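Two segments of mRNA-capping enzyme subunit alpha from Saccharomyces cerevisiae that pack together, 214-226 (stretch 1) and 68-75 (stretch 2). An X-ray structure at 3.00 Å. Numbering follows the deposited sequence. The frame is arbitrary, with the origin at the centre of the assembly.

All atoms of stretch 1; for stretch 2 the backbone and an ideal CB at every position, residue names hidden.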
# COMPACT_ATOMS: atom_id res chain seq x y z
N LYS C 214 11.89 -53.01 43.46
CA LYS C 214 13.14 -53.08 42.70
C LYS C 214 13.30 -51.88 41.73
O LYS C 214 14.43 -51.41 41.51
CB LYS C 214 13.28 -54.43 41.95
CG LYS C 214 13.18 -55.76 42.76
CD LYS C 214 14.46 -56.15 43.53
CE LYS C 214 14.55 -55.51 44.93
NZ LYS C 214 15.76 -55.92 45.72
N VAL C 215 12.18 -51.35 41.22
CA VAL C 215 12.19 -50.25 40.25
C VAL C 215 12.59 -48.92 40.89
O VAL C 215 13.74 -48.53 40.76
CB VAL C 215 10.90 -50.12 39.40
CG1 VAL C 215 11.09 -49.10 38.29
CG2 VAL C 215 10.55 -51.44 38.75
N ALA C 216 11.67 -48.25 41.57
CA ALA C 216 11.92 -46.94 42.19
C ALA C 216 13.29 -46.74 42.87
O ALA C 216 13.94 -45.70 42.72
CB ALA C 216 10.78 -46.57 43.12
N LYS C 217 13.74 -47.75 43.62
CA LYS C 217 15.06 -47.73 44.28
C LYS C 217 16.24 -47.57 43.29
O LYS C 217 17.36 -47.24 43.70
CB LYS C 217 15.21 -48.99 45.17
CG LYS C 217 14.20 -49.13 46.35
CD LYS C 217 14.24 -50.54 47.00
CE LYS C 217 13.10 -50.77 48.03
NZ LYS C 217 12.67 -52.21 48.26
N SER C 218 15.96 -47.82 42.00
CA SER C 218 16.83 -47.49 40.85
C SER C 218 16.50 -46.14 40.18
O SER C 218 17.43 -45.47 39.73
CB SER C 218 16.73 -48.57 39.77
OG SER C 218 15.64 -48.33 38.90
N LEU C 219 15.21 -45.82 40.07
CA LEU C 219 14.64 -44.60 39.48
C LEU C 219 15.54 -43.33 39.53
O LEU C 219 15.80 -42.72 38.48
CB LEU C 219 13.23 -44.34 40.08
CG LEU C 219 12.06 -43.38 39.79
CD1 LEU C 219 12.38 -41.97 40.20
CD2 LEU C 219 11.56 -43.41 38.34
N ASP C 220 16.02 -42.98 40.73
CA ASP C 220 16.91 -41.81 40.99
C ASP C 220 18.42 -41.99 40.74
O ASP C 220 19.18 -41.01 40.79
CB ASP C 220 16.72 -41.30 42.43
CG ASP C 220 15.56 -40.31 42.57
OD1 ASP C 220 15.21 -39.98 43.73
OD2 ASP C 220 15.02 -39.83 41.54
N LYS C 221 18.86 -43.22 40.47
CA LYS C 221 20.29 -43.50 40.33
C LYS C 221 20.73 -43.95 38.92
O LYS C 221 21.80 -44.54 38.73
CB LYS C 221 20.81 -44.41 41.48
CG LYS C 221 21.50 -43.67 42.66
CD LYS C 221 20.60 -42.72 43.49
CE LYS C 221 21.43 -41.68 44.28
NZ LYS C 221 20.66 -40.58 44.99
N LEU C 222 19.92 -43.56 37.93
CA LEU C 222 20.16 -43.81 36.50
C LEU C 222 20.91 -42.66 35.79
O LEU C 222 20.54 -41.50 36.01
CB LEU C 222 18.83 -44.10 35.80
CG LEU C 222 18.07 -45.36 36.23
CD1 LEU C 222 16.58 -45.19 35.98
CD2 LEU C 222 18.61 -46.64 35.58
N PRO C 223 21.92 -42.96 34.93
CA PRO C 223 22.77 -42.03 34.16
C PRO C 223 22.06 -41.04 33.21
O PRO C 223 22.56 -39.93 33.03
CB PRO C 223 23.64 -42.97 33.33
CG PRO C 223 22.79 -44.20 33.17
CD PRO C 223 22.26 -44.35 34.56
N HIS C 224 20.97 -41.47 32.56
CA HIS C 224 20.08 -40.56 31.82
C HIS C 224 18.93 -40.03 32.71
O HIS C 224 19.04 -40.08 33.94
CB HIS C 224 19.56 -41.16 30.51
CG HIS C 224 18.92 -42.51 30.65
ND1 HIS C 224 19.47 -43.65 30.10
CD2 HIS C 224 17.77 -42.90 31.25
CE1 HIS C 224 18.70 -44.69 30.38
NE2 HIS C 224 17.67 -44.26 31.08
N LEU C 225 17.85 -39.52 32.12
CA LEU C 225 16.83 -38.81 32.87
C LEU C 225 15.55 -39.59 32.93
O LEU C 225 15.19 -40.22 31.94
CB LEU C 225 16.52 -37.46 32.22
CG LEU C 225 17.61 -36.46 31.89
CD1 LEU C 225 17.81 -36.59 30.38
CD2 LEU C 225 17.13 -35.06 32.27
N SER C 226 14.83 -39.48 34.05
CA SER C 226 13.57 -40.21 34.21
C SER C 226 12.49 -39.54 35.07
O SER C 226 12.50 -39.65 36.31
CB SER C 226 13.84 -41.68 34.62
OG SER C 226 14.90 -41.77 35.57
N UNK C 68 3.96 -54.55 32.67
CA UNK C 68 5.37 -54.17 32.65
C UNK C 68 5.63 -52.80 33.27
O UNK C 68 4.76 -51.90 33.25
CB UNK C 68 5.89 -54.18 31.21
N UNK C 69 6.86 -52.64 33.77
CA UNK C 69 7.39 -51.34 34.16
C UNK C 69 8.86 -51.11 33.88
O UNK C 69 9.72 -51.94 34.24
CB UNK C 69 7.15 -51.14 35.66
N UNK C 70 9.10 -49.96 33.27
CA UNK C 70 10.42 -49.35 33.23
C UNK C 70 10.17 -47.89 33.57
O UNK C 70 9.01 -47.45 33.55
CB UNK C 70 11.12 -49.53 31.88
N UNK C 71 11.23 -47.18 33.98
CA UNK C 71 11.28 -45.71 34.10
C UNK C 71 10.94 -44.92 32.82
O UNK C 71 11.23 -45.39 31.73
CB UNK C 71 12.68 -45.30 34.56
N UNK C 72 10.34 -43.73 32.93
CA UNK C 72 10.10 -42.85 31.76
C UNK C 72 11.38 -42.05 31.40
O UNK C 72 11.65 -41.01 32.03
CB UNK C 72 8.95 -41.89 32.05
N UNK C 73 12.15 -42.53 30.41
CA UNK C 73 13.31 -41.79 29.90
C UNK C 73 12.90 -40.43 29.34
O UNK C 73 11.94 -40.35 28.56
CB UNK C 73 14.03 -42.60 28.82
N UNK C 74 13.61 -39.37 29.75
CA UNK C 74 13.32 -38.00 29.30
C UNK C 74 14.26 -37.53 28.18
O UNK C 74 15.06 -36.58 28.31
CB UNK C 74 13.42 -37.04 30.48
N UNK C 75 14.15 -38.23 27.05
CA UNK C 75 14.89 -37.85 25.86
C UNK C 75 13.98 -37.19 24.83
O UNK C 75 13.01 -36.49 25.17
CB UNK C 75 15.58 -39.07 25.25

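Position 68 opens the segment in an extended conformation (phi/psi -117/153°), and its ideal CB has nothing of stretch 1 within 5.5 Å. The visible atoms therefore set no limit on size or polarity. The residue is Tyr 68, whose ring makes no contact with stretch 1.

At position 69 CA-to-CB points toward stretch 1, and the ideal CB lies 4.6 Å from Val 215 CG2. The helix offers a methyl group here and no polar partner, and the backbone (-143/132°) is that of a strand. A small or medium aliphatic side chain, such as valine, isoleucine or alanine, would suit. The residue is Val 69, and its CG2 packs against Val 215 CG2 at 3.9 Å, an apolar contact between strand and helix.

Position 70 directs its CB away, as the alternation of a strand requires, and stretch 1 places no restraint on it. The residue is Cys 70, with SG on the side turned from the helix.

Position 71 again points toward stretch 1, into its most varied surroundings. The ideal CB is 3.8 Å from Ser 226 CB, 4.2 Å from Leu 222 CD1 and 4.4 Å from Leu 219 CD2, so the base of the side chain must tolerate aliphatic neighbours. Farther out lies the His 224 ring with its NE2, a possible donor or acceptor. A leucine or methionine could use the apolar part, whereas glutamate or glutamine could also reach the imidazole. The residue is Glu 71. Its CG packs against Leu 222 CD1 at 3.6 Å, and its carboxylate meets the ring at the edge, near the ring plane, where His 224 NE2 donates a nearly straight hydrogen bond to Glu 71 OE2 (2.7 Å, 167°). Of all the positions, this one has the largest area covered by stretch 1.

Position 72 points sideways, with its ideal CB 5.2 Å from Ser 226 C, so many side chains, including long polar ones, could be accommodated. The main chain carries the contact: the carbonyl oxygen of position 72 accepts a CA-H...O approach from Ser 226 CA at 3.0 Å. The residue is Lys 72, whose side-chain end leads away from stretch 1.

Position 73 pairs with Ser 226 in an antiparallel, non-hydrogen-bonded bridge, their CA atoms 4.6 Å apart and their side chains on the same face of the sheet. With the ideal CB 4.5 Å from His 224 CD2, a compact residue such as threonine, valine or serine fits. The residue is Thr 73; its CG2 comes within 3.3 Å of His 224 NE2, obliquely to the ring.

At position 74 CB points toward stretch 1, 3.6 Å from Leu 225 CB, so a modest side chain that can turn aside is suitable, polar or apolar. The residue is Asp 74, and its backbone adds a second hydrogen bond across the stretches: Asp 74 N donates to Leu 225 O at 2.8 Å.

Position 75 (-105/-147°) has no neighbour from stretch 1 near its ideal CB, leaving the choice open; the residue is Gly 75.

Stretch 2 68-75: YVCEKTDG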
# COMPACT_ATOMS: atom_id res chain seq x y z
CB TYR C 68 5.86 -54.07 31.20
CG TYR C 68 6.27 -55.36 30.49
CD1 TYR C 68 6.15 -55.48 29.10
CD2 TYR C 68 6.82 -56.45 31.20
CE1 TYR C 68 6.56 -56.62 28.43
CE2 TYR C 68 7.21 -57.62 30.53
CZ TYR C 68 7.08 -57.69 29.15
OH TYR C 68 7.48 -58.83 28.50
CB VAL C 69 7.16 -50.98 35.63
CG1 VAL C 69 5.81 -50.32 35.81
CG2 VAL C 69 7.37 -52.20 36.55
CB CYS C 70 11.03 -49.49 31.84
SG CYS C 70 9.95 -48.95 30.47
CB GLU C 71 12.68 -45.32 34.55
CG GLU C 71 13.82 -45.99 33.74
CD GLU C 71 14.36 -45.13 32.59
OE1 GLU C 71 13.77 -44.08 32.24
OE2 GLU C 71 15.41 -45.49 32.03
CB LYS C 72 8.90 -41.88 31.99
CG LYS C 72 8.64 -40.92 30.82
CD LYS C 72 7.49 -39.88 30.98
CE LYS C 72 7.83 -38.50 30.28
NZ LYS C 72 6.69 -37.75 29.69
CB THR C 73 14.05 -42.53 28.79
OG1 THR C 73 13.10 -43.12 27.89
CG2 THR C 73 14.94 -43.61 29.35
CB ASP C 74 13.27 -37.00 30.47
CG ASP C 74 12.69 -35.64 30.08
OD1 ASP C 74 13.38 -34.85 29.38
OD2 ASP C 74 11.56 -35.31 30.51
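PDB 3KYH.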